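Long-range contact in MRNA TRANSPORT REGULATOR Mtr2 (Candida albicans, PDB 1Q42), which takes part in mRNA transport from the nucleus to the cytoplasm and interacts with the export factor Mex67: residues L29-L43 / W95-Y108. Numbering follows the deposited sequence.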
ATOM      1  N   LEU A  29     -12.090  -7.957   8.290  1.00 46.70           N
ATOM      2  CA  LEU A  29     -11.549  -6.650   7.930  1.00 43.43           C
ATOM      3  C   LEU A  29     -10.116  -6.435   8.422  1.00 40.52           C
ATOM      4  O   LEU A  29      -9.266  -5.985   7.657  1.00 38.98           O
ATOM      5  CB  LEU A  29     -12.454  -5.523   8.449  1.00 43.25           C
ATOM      6  CG  LEU A  29     -12.883  -4.452   7.444  1.00 43.08           C
ATOM      7  CD1 LEU A  29     -13.452  -3.241   8.184  1.00 43.24           C
ATOM      8  CD2 LEU A  29     -11.734  -4.044   6.545  1.00 42.82           C
ATOM      9  N   GLU A  30      -9.840  -6.755   9.683  1.00 38.03           N
ATOM     10  CA  GLU A  30      -8.506  -6.498  10.235  1.00 36.26           C
ATOM     11  C   GLU A  30      -7.377  -7.282   9.539  1.00 34.59           C
ATOM     12  O   GLU A  30      -6.343  -6.703   9.224  1.00 33.01           O
ATOM     13  CB  GLU A  30      -8.461  -6.708  11.747  1.00 37.09           C
ATOM     14  CG  GLU A  30      -7.129  -6.312  12.374  1.00 38.21           C
ATOM     15  CD  GLU A  30      -7.206  -6.096  13.878  1.00 41.79           C
ATOM     16  OE1 GLU A  30      -8.316  -5.846  14.407  1.00 43.65           O
ATOM     17  OE2 GLU A  30      -6.146  -6.175  14.540  1.00 43.97           O
ATOM     18  N   PRO A  31      -7.547  -8.587   9.317  1.00 33.24           N
ATOM     19  CA  PRO A  31      -6.557  -9.344   8.537  1.00 32.18           C
ATOM     20  C   PRO A  31      -6.355  -8.796   7.125  1.00 29.83           C
ATOM     21  O   PRO A  31      -5.213  -8.774   6.671  1.00 29.40           O
ATOM     22  CB  PRO A  31      -7.129 -10.772   8.491  1.00 33.14           C
ATOM     23  CG  PRO A  31      -8.226 -10.821   9.474  1.00 34.22           C
ATOM     24  CD  PRO A  31      -8.655  -9.438   9.785  1.00 33.97           C
ATOM     25  N   PHE A  32      -7.426  -8.356   6.456  1.00 27.89           N
ATOM     26  CA  PHE A  32      -7.304  -7.769   5.118  1.00 26.48           C
ATOM     27  C   PHE A  32      -6.438  -6.517   5.134  1.00 24.73           C
ATOM     28  O   PHE A  32      -5.566  -6.364   4.284  1.00 24.09           O
ATOM     29  CB  PHE A  32      -8.673  -7.427   4.524  1.00 26.18           C
ATOM     30  CG  PHE A  32      -8.609  -6.413   3.405  1.00 26.91           C
ATOM     31  CD1 PHE A  32      -8.007  -6.735   2.192  1.00 28.95           C
ATOM     32  CD2 PHE A  32      -9.150  -5.143   3.564  1.00 28.03           C
ATOM     33  CE1 PHE A  32      -7.943  -5.800   1.148  1.00 29.79           C
ATOM     34  CE2 PHE A  32      -9.088  -4.210   2.523  1.00 27.37           C
ATOM     35  CZ  PHE A  32      -8.480  -4.546   1.321  1.00 27.92           C
ATOM     36  N   LEU A  33      -6.675  -5.633   6.097  1.00 23.61           N
ATOM     37  CA  LEU A  33      -5.892  -4.391   6.200  1.00 23.17           C
ATOM     38  C   LEU A  33      -4.429  -4.673   6.486  1.00 23.28           C
ATOM     39  O   LEU A  33      -3.546  -4.018   5.934  1.00 21.99           O
ATOM     40  CB  LEU A  33      -6.465  -3.454   7.268  1.00 22.60           C
ATOM     41  CG  LEU A  33      -7.856  -2.896   6.987  1.00 22.73           C
ATOM     42  CD1 LEU A  33      -8.326  -2.009   8.143  1.00 21.76           C
ATOM     43  CD2 LEU A  33      -7.917  -2.116   5.660  1.00 22.16           C
ATOM     44  N   LYS A  34      -4.169  -5.651   7.345  1.00 24.06           N
ATOM     45  CA  LYS A  34      -2.795  -6.016   7.671  1.00 25.22           C
ATOM     46  C   LYS A  34      -2.065  -6.587   6.457  1.00 25.01           C
ATOM     47  O   LYS A  34      -0.896  -6.275   6.234  1.00 25.20           O
ATOM     48  CB  LYS A  34      -2.761  -6.954   8.874  1.00 26.23           C
ATOM     49  CG  LYS A  34      -3.112  -6.212  10.146  1.00 28.54           C
ATOM     50  CD  LYS A  34      -3.221  -7.117  11.353  1.00 33.00           C
ATOM     51  CE  LYS A  34      -3.014  -6.310  12.628  1.00 35.45           C
ATOM     52  NZ  LYS A  34      -3.471  -7.029  13.840  1.00 38.35           N
ATOM     53  N   ARG A  35      -2.767  -7.366   5.647  1.00 25.66           N
ATOM     54  CA  ARG A  35      -2.202  -7.899   4.412  1.00 25.96           C
ATOM     55  C   ARG A  35      -1.893  -6.784   3.400  1.00 23.97           C
ATOM     56  O   ARG A  35      -0.846  -6.786   2.753  1.00 23.90           O
ATOM     57  CB  ARG A  35      -3.153  -8.905   3.769  1.00 27.63           C
ATOM     58  CG  ARG A  35      -3.074 -10.284   4.351  1.00 31.15           C
ATOM     59  CD  ARG A  35      -3.812 -11.314   3.520  1.00 35.26           C
ATOM     60  NE  ARG A  35      -5.259 -11.212   3.700  1.00 38.33           N
ATOM     61  CZ  ARG A  35      -6.139 -10.830   2.776  1.00 40.94           C
ATOM     62  NH1 ARG A  35      -5.760 -10.473   1.546  1.00 42.68           N
ATOM     63  NH2 ARG A  35      -7.428 -10.795   3.095  1.00 41.89           N
ATOM     64  N   PHE A  36      -2.815  -5.840   3.269  1.00 22.66           N
ATOM     65  CA  PHE A  36      -2.619  -4.671   2.402  1.00 21.09           C
ATOM     66  C   PHE A  36      -1.371  -3.881   2.822  1.00 19.53           C
ATOM     67  O   PHE A  36      -0.486  -3.609   2.019  1.00 18.26           O
ATOM     68  CB  PHE A  36      -3.868  -3.798   2.431  1.00 20.86           C
ATOM     69  CG  PHE A  36      -3.690  -2.484   1.765  1.00 22.15           C
ATOM     70  CD1 PHE A  36      -3.587  -2.403   0.385  1.00 25.95           C
ATOM     71  CD2 PHE A  36      -3.579  -1.331   2.514  1.00 24.23           C
ATOM     72  CE1 PHE A  36      -3.404  -1.180  -0.227  1.00 24.57           C
ATOM     73  CE2 PHE A  36      -3.396  -0.103   1.897  1.00 25.69           C
ATOM     74  CZ  PHE A  36      -3.308  -0.037   0.535  1.00 25.60           C
ATOM     75  N   LEU A  37      -1.259  -3.577   4.110  1.00 19.67           N
ATOM     76  CA  LEU A  37      -0.083  -2.872   4.615  1.00 19.57           C
ATOM     77  C   LEU A  37       1.207  -3.672   4.457  1.00 20.48           C
ATOM     78  O   LEU A  37       2.248  -3.109   4.134  1.00 19.88           O
ATOM     79  CB  LEU A  37      -0.288  -2.477   6.086  1.00 19.41           C
ATOM     80  CG  LEU A  37      -1.413  -1.454   6.301  1.00 19.63           C
ATOM     81  CD1 LEU A  37      -1.652  -1.172   7.781  1.00 20.71           C
ATOM     82  CD2 LEU A  37      -1.161  -0.145   5.529  1.00 19.47           C
ATOM     83  N   ALA A  38       1.160  -4.982   4.690  1.00 21.57           N
ATOM     84  CA  ALA A  38       2.351  -5.831   4.481  1.00 22.94           C
ATOM     85  C   ALA A  38       2.871  -5.759   3.047  1.00 22.40           C
ATOM     86  O   ALA A  38       4.091  -5.782   2.803  1.00 22.90           O
ATOM     87  CB  ALA A  38       2.065  -7.304   4.893  1.00 23.77           C
ATOM     88  N   SER A  39       1.944  -5.641   2.108  1.00 22.24           N
ATOM     89  CA  SER A  39       2.266  -5.520   0.701  1.00 22.19           C
ATOM     90  C   SER A  39       2.980  -4.190   0.390  1.00 21.57           C
ATOM     91  O   SER A  39       3.798  -4.137  -0.527  1.00 22.58           O
ATOM     92  CB  SER A  39       1.025  -5.735  -0.181  1.00 22.77           C
ATOM     93  OG  SER A  39       0.246  -4.563  -0.413  1.00 22.63           O
ATOM     94  N   LEU A  40       2.710  -3.138   1.168  1.00 18.84           N
ATOM     95  CA  LEU A  40       3.461  -1.899   1.017  1.00 18.46           C
ATOM     96  C   LEU A  40       4.829  -1.996   1.681  1.00 18.81           C
ATOM     97  O   LEU A  40       5.754  -1.318   1.274  1.00 19.24           O
ATOM     98  CB  LEU A  40       2.705  -0.701   1.602  1.00 17.70           C
ATOM     99  CG  LEU A  40       1.334  -0.373   1.036  1.00 16.41           C
ATOM    100  CD1 LEU A  40       0.772   0.843   1.760  1.00 16.16           C
ATOM    101  CD2 LEU A  40       1.383  -0.175  -0.480  1.00 17.54           C
ATOM    102  N   ASP A  41       4.936  -2.848   2.695  1.00 19.93           N
ATOM    103  CA  ASP A  41       6.126  -2.966   3.525  1.00 20.52           C
ATOM    104  C   ASP A  41       7.048  -4.108   3.071  1.00 22.19           C
ATOM    105  O   ASP A  41       8.012  -4.431   3.755  1.00 22.24           O
ATOM    106  CB  ASP A  41       5.715  -3.246   4.969  1.00 20.79           C
ATOM    107  CG  ASP A  41       5.019  -2.082   5.619  1.00 20.66           C
ATOM    108  OD1 ASP A  41       5.034  -0.945   5.061  1.00 16.89           O
ATOM    109  OD2 ASP A  41       4.417  -2.250   6.693  1.00 18.39           O
ATOM    110  N   LEU A  42       6.744  -4.695   1.926  1.00 23.42           N
ATOM    111  CA  LEU A  42       7.436  -5.896   1.453  1.00 25.50           C
ATOM    112  C   LEU A  42       8.947  -5.721   1.353  1.00 26.51           C
ATOM    113  O   LEU A  42       9.443  -4.784   0.715  1.00 25.83           O
ATOM    114  CB  LEU A  42       6.857  -6.312   0.090  1.00 26.10           C
ATOM    115  CG  LEU A  42       7.177  -7.721  -0.414  1.00 27.91           C
ATOM    116  CD1 LEU A  42       6.545  -8.772   0.492  1.00 31.41           C
ATOM    117  CD2 LEU A  42       6.683  -7.901  -1.834  1.00 28.59           C
ATOM    118  N   LEU A  43       9.680  -6.633   1.999  1.00 28.84           N
ATOM    119  CA  LEU A  43      11.131  -6.657   1.919  1.00 30.26           C
ATOM    120  C   LEU A  43      11.515  -7.381   0.629  1.00 31.52           C
ATOM    121  O   LEU A  43      10.944  -8.418   0.296  1.00 31.91           O
ATOM    122  CB  LEU A  43      11.708  -7.378   3.139  1.00 31.44           C
ATOM    123  CG  LEU A  43      13.226  -7.511   3.278  1.00 33.33           C
ATOM    124  CD1 LEU A  43      13.891  -6.195   3.660  1.00 34.17           C
ATOM    125  CD2 LEU A  43      13.511  -8.589   4.312  1.00 35.71           C
ATOM    126  N   TRP A  95       5.577   4.219  -5.407  1.00 20.46           N
ATOM    127  CA  TRP A  95       5.816   3.632  -4.068  1.00 19.95           C
ATOM    128  C   TRP A  95       7.178   2.952  -4.009  1.00 20.96           C
ATOM    129  O   TRP A  95       7.871   2.989  -2.977  1.00 20.67           O
ATOM    130  CB  TRP A  95       4.677   2.656  -3.677  1.00 20.18           C
ATOM    131  CG  TRP A  95       4.771   2.229  -2.256  1.00 17.73           C
ATOM    132  CD1 TRP A  95       5.188   1.020  -1.782  1.00 16.64           C
ATOM    133  CD2 TRP A  95       4.505   3.041  -1.106  1.00 18.58           C
ATOM    134  NE1 TRP A  95       5.209   1.036  -0.404  1.00 18.72           N
ATOM    135  CE2 TRP A  95       4.779   2.258   0.036  1.00 18.35           C
ATOM    136  CE3 TRP A  95       4.038   4.351  -0.922  1.00 20.51           C
ATOM    137  CZ2 TRP A  95       4.608   2.737   1.345  1.00 19.52           C
ATOM    138  CZ3 TRP A  95       3.873   4.830   0.381  1.00 20.89           C
ATOM    139  CH2 TRP A  95       4.154   4.024   1.496  1.00 19.81           C
ATOM    140  N   LEU A  96       7.592   2.389  -5.136  1.00 21.88           N
ATOM    141  CA  LEU A  96       8.889   1.730  -5.265  1.00 22.91           C
ATOM    142  C   LEU A  96      10.054   2.652  -4.892  1.00 23.55           C
ATOM    143  O   LEU A  96      11.098   2.185  -4.384  1.00 23.79           O
ATOM    144  CB  LEU A  96       9.049   1.240  -6.712  1.00 23.34           C
ATOM    145  CG  LEU A  96      10.401   0.641  -7.093  1.00 24.47           C
ATOM    146  CD1 LEU A  96      10.595  -0.670  -6.371  1.00 23.47           C
ATOM    147  CD2 LEU A  96      10.443   0.468  -8.604  1.00 23.54           C
ATOM    148  N   GLN A  97       9.890   3.949  -5.154  1.00 23.79           N
ATOM    149  CA  GLN A  97      10.941   4.935  -4.874  1.00 25.03           C
ATOM    150  C   GLN A  97      11.054   5.354  -3.399  1.00 24.54           C
ATOM    151  O   GLN A  97      12.033   6.004  -3.021  1.00 25.64           O
ATOM    152  CB  GLN A  97      10.788   6.178  -5.759  1.00 25.58           C
ATOM    153  CG  GLN A  97      10.780   5.920  -7.264  1.00 29.46           C
ATOM    154  CD  GLN A  97      11.940   5.046  -7.744  1.00 34.33           C
ATOM    155  OE1 GLN A  97      13.099   5.424  -7.612  1.00 37.51           O
ATOM    156  NE2 GLN A  97      11.619   3.871  -8.296  1.00 37.57           N
ATOM    157  N   THR A  98      10.103   4.963  -2.555  1.00 23.67           N
ATOM    158  CA  THR A  98      10.234   5.198  -1.115  1.00 22.43           C
ATOM    159  C   THR A  98      11.267   4.245  -0.512  1.00 22.41           C
ATOM    160  O   THR A  98      11.469   3.137  -1.006  1.00 20.97           O
ATOM    161  CB  THR A  98       8.882   5.026  -0.348  1.00 22.51           C
ATOM    162  OG1 THR A  98       8.392   3.672  -0.448  1.00 21.30           O
ATOM    163  CG2 THR A  98       7.776   5.892  -0.928  1.00 22.84           C
ATOM    164  N   PRO A  99      11.901   4.648   0.582  1.00 22.00           N
ATOM    165  CA  PRO A  99      12.666   3.684   1.370  1.00 22.14           C
ATOM    166  C   PRO A  99      11.717   2.633   1.918  1.00 21.54           C
ATOM    167  O   PRO A  99      10.500   2.828   1.944  1.00 20.44           O
ATOM    168  CB  PRO A  99      13.272   4.525   2.507  1.00 22.52           C
ATOM    169  CG  PRO A  99      13.064   5.960   2.091  1.00 22.86           C
ATOM    170  CD  PRO A  99      11.891   5.991   1.190  1.00 22.44           C
ATOM    171  N   LEU A 100      12.274   1.518   2.373  1.00 21.50           N
ATOM    172  CA  LEU A 100      11.454   0.473   2.951  1.00 21.49           C
ATOM    173  C   LEU A 100      10.620   1.073   4.077  1.00 21.06           C
ATOM    174  O   LEU A 100      11.113   1.887   4.832  1.00 21.39           O
ATOM    175  CB  LEU A 100      12.332  -0.635   3.528  1.00 22.36           C
ATOM    176  CG  LEU A 100      11.610  -1.866   4.079  1.00 23.55           C
ATOM    177  CD1 LEU A 100      10.767  -2.522   2.995  1.00 25.02           C
ATOM    178  CD2 LEU A 100      12.623  -2.839   4.664  1.00 25.25           C
ATOM    179  N   SER A 101       9.374   0.635   4.175  1.00 19.98           N
ATOM    180  CA  SER A 101       8.421   1.145   5.141  1.00 19.64           C
ATOM    181  C   SER A 101       7.996   0.086   6.159  1.00 20.18           C
ATOM    182  O   SER A 101       8.079  -1.130   5.920  1.00 18.98           O
ATOM    183  CB  SER A 101       7.190   1.675   4.404  1.00 19.78           C
ATOM    184  OG  SER A 101       6.616   0.679   3.561  1.00 18.28           O
ATOM    185  N   SER A 102       7.504   0.566   7.295  1.00 20.10           N
ATOM    186  CA  SER A 102       6.913  -0.288   8.322  1.00 20.32           C
ATOM    187  C   SER A 102       5.687   0.427   8.913  1.00 19.50           C
ATOM    188  O   SER A 102       5.821   1.407   9.653  1.00 19.89           O
ATOM    189  CB  SER A 102       7.937  -0.588   9.400  1.00 21.21           C
ATOM    190  OG  SER A 102       7.364  -1.330  10.472  1.00 23.49           O
ATOM    191  N   HIS A 103       4.502  -0.039   8.530  1.00 19.08           N
ATOM    192  CA  HIS A 103       3.213   0.499   8.985  1.00 19.00           C
ATOM    193  C   HIS A 103       2.721  -0.296  10.194  1.00 20.30           C
ATOM    194  O   HIS A 103       2.902  -1.522  10.269  1.00 21.20           O
ATOM    195  CB  HIS A 103       2.127   0.336   7.909  1.00 18.24           C
ATOM    196  CG  HIS A 103       2.255   1.244   6.719  1.00 17.89           C
ATOM    197  ND1 HIS A 103       3.059   0.955   5.632  1.00 15.83           N
ATOM    198  CD2 HIS A 103       1.640   2.418   6.430  1.00 18.28           C
ATOM    199  CE1 HIS A 103       2.939   1.921   4.732  1.00 18.99           C
ATOM    200  NE2 HIS A 103       2.070   2.813   5.186  1.00 17.84           N
ATOM    201  N   GLN A 104       2.098   0.397  11.141  1.00 20.06           N
ATOM    202  CA  GLN A 104       1.411  -0.222  12.258  1.00 20.89           C
ATOM    203  C   GLN A 104      -0.036   0.280  12.219  1.00 20.04           C
ATOM    204  O   GLN A 104      -0.287   1.475  12.341  1.00 19.04           O
ATOM    205  CB  GLN A 104       2.096   0.175  13.574  1.00 22.18           C
ATOM    206  CG  GLN A 104       1.503  -0.438  14.817  1.00 26.02           C
ATOM    207  CD  GLN A 104       2.173   0.056  16.093  1.00 30.34           C
ATOM    208  OE1 GLN A 104       3.371   0.340  16.103  1.00 32.76           O
ATOM    209  NE2 GLN A 104       1.395   0.163  17.169  1.00 33.72           N
ATOM    210  N   LEU A 105      -0.971  -0.635  11.989  1.00 18.76           N
ATOM    211  CA  LEU A 105      -2.393  -0.290  11.977  1.00 18.91           C
ATOM    212  C   LEU A 105      -2.807   0.119  13.386  1.00 19.03           C
ATOM    213  O   LEU A 105      -2.469  -0.579  14.347  1.00 19.52           O
ATOM    214  CB  LEU A 105      -3.200  -1.491  11.490  1.00 18.63           C
ATOM    215  CG  LEU A 105      -4.730  -1.374  11.437  1.00 19.85           C
ATOM    216  CD1 LEU A 105      -5.160  -0.390  10.401  1.00 20.36           C
ATOM    217  CD2 LEU A 105      -5.386  -2.751  11.144  1.00 21.14           C
ATOM    218  N   THR A 106      -3.482   1.265  13.540  1.00 18.57           N
ATOM    219  CA  THR A 106      -3.899   1.702  14.877  1.00 19.60           C
ATOM    220  C   THR A 106      -5.404   1.826  15.137  1.00 20.04           C
ATOM    221  O   THR A 106      -5.821   1.731  16.291  1.00 20.42           O
ATOM    222  CB  THR A 106      -3.178   2.995  15.293  1.00 19.69           C
ATOM    223  OG1 THR A 106      -3.360   4.008  14.292  1.00 19.00           O
ATOM    224  CG2 THR A 106      -1.656   2.740  15.416  1.00 20.90           C
ATOM    225  N   SER A 107      -6.205   2.030  14.095  1.00 20.12           N
ATOM    226  CA  SER A 107      -7.664   2.049  14.220  1.00 21.28           C
ATOM    227  C   SER A 107      -8.288   1.888  12.845  1.00 21.25           C
ATOM    228  O   SER A 107      -7.677   2.206  11.829  1.00 20.49           O
ATOM    229  CB  SER A 107      -8.159   3.370  14.840  1.00 21.55           C
ATOM    230  OG  SER A 107      -7.767   4.498  14.067  1.00 22.18           O
ATOM    231  N   TYR A 108      -9.507   1.375  12.812  1.00 21.82           N
ATOM    232  CA  TYR A 108     -10.240   1.296  11.562  1.00 22.97           C
ATOM    233  C   TYR A 108     -11.746   1.217  11.814  1.00 23.73           C
ATOM    234  O   TYR A 108     -12.207   0.926  12.921  1.00 23.29           O
ATOM    235  CB  TYR A 108      -9.788   0.074  10.761  1.00 23.14           C
ATOM    236  CG  TYR A 108     -10.072  -1.242  11.460  1.00 25.91           C
ATOM    237  CD1 TYR A 108     -11.241  -1.954  11.203  1.00 28.73           C
ATOM    238  CD2 TYR A 108      -9.176  -1.764  12.398  1.00 28.94           C
ATOM    239  CE1 TYR A 108     -11.503  -3.163  11.850  1.00 31.01           C
ATOM    240  CE2 TYR A 108      -9.430  -2.969  13.046  1.00 30.25           C
ATOM    241  CZ  TYR A 108     -10.596  -3.659  12.768  1.00 32.34           C
ATOM    242  OH  TYR A 108     -10.859  -4.848  13.410  1.00 35.89           O
TER
HETATM  243  O   HOH W   1       9.154  -3.638   6.298  1.00 28.48           O
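Helix 29-40 runs nearly antiparallel to strand 101-108, their axes 165° apart and 8.0 Å at closest approach, and the backbones draw together toward the end of the helix, where Asp41 lies beside Ser101. Asp41 is the first residue to leave helical geometry, and both its carboxylate oxygens are used. Asp41 OD1 takes two bonds, His103 ND1 on its syn side at 2.8 Å and Ser101 OG on its anti side at 2.7 Å, each donor somewhat out of the carboxylate plane. Asp41 OD2 accepts a nearly straight bond from His103 N at 2.9 Å, on its syn side but well out of that plane. Carboxylate and imidazole lie only 17° from coplanar, and with NE2 bonded to Tyr188 OH the ring is gripped at both nitrogens, which fixes its rotation. Leu37 CD2 sits over one imidazole face. The indole of Trp95 meets the last turn of the helix: Trp95 NE1 donates a nearly straight bond, in the ring plane, to Leu40 O, 2.9 Å away, while Leu40 CD2 rests on the face of the five-membered ring. Arg136 also bonds to Leu40 O and Ser101 OG, tying a loop into this corner. A water bridges the carbonyls of Asp41 and Ser101.

Toward the start of the helix, Leu37 CD1 packs on Leu105 CB, and Leu105 CD2 reaches Leu33 CB. Tyr108, its CG between backbone N and carbonyl carbon (chi1 63°), turns its ring toward the first turn, where Leu33 CD1 meets Tyr108 CB at 3.7 Å. Tyr108 OH donates to the anti lone pair of Glu30 OE1 at 2.9 Å, an oxygen lying at the ring edge, while Glu30 OE2 forms a salt bridge with Lys34 NZ. This helix, packed along a curved sheet, with Phe32 and Phe36 reaching strand 183-192 and Trp95 brought in from helix 87-96, shows the packing of a long helix against a bent beta-sheet that characterises the NTF2 fold.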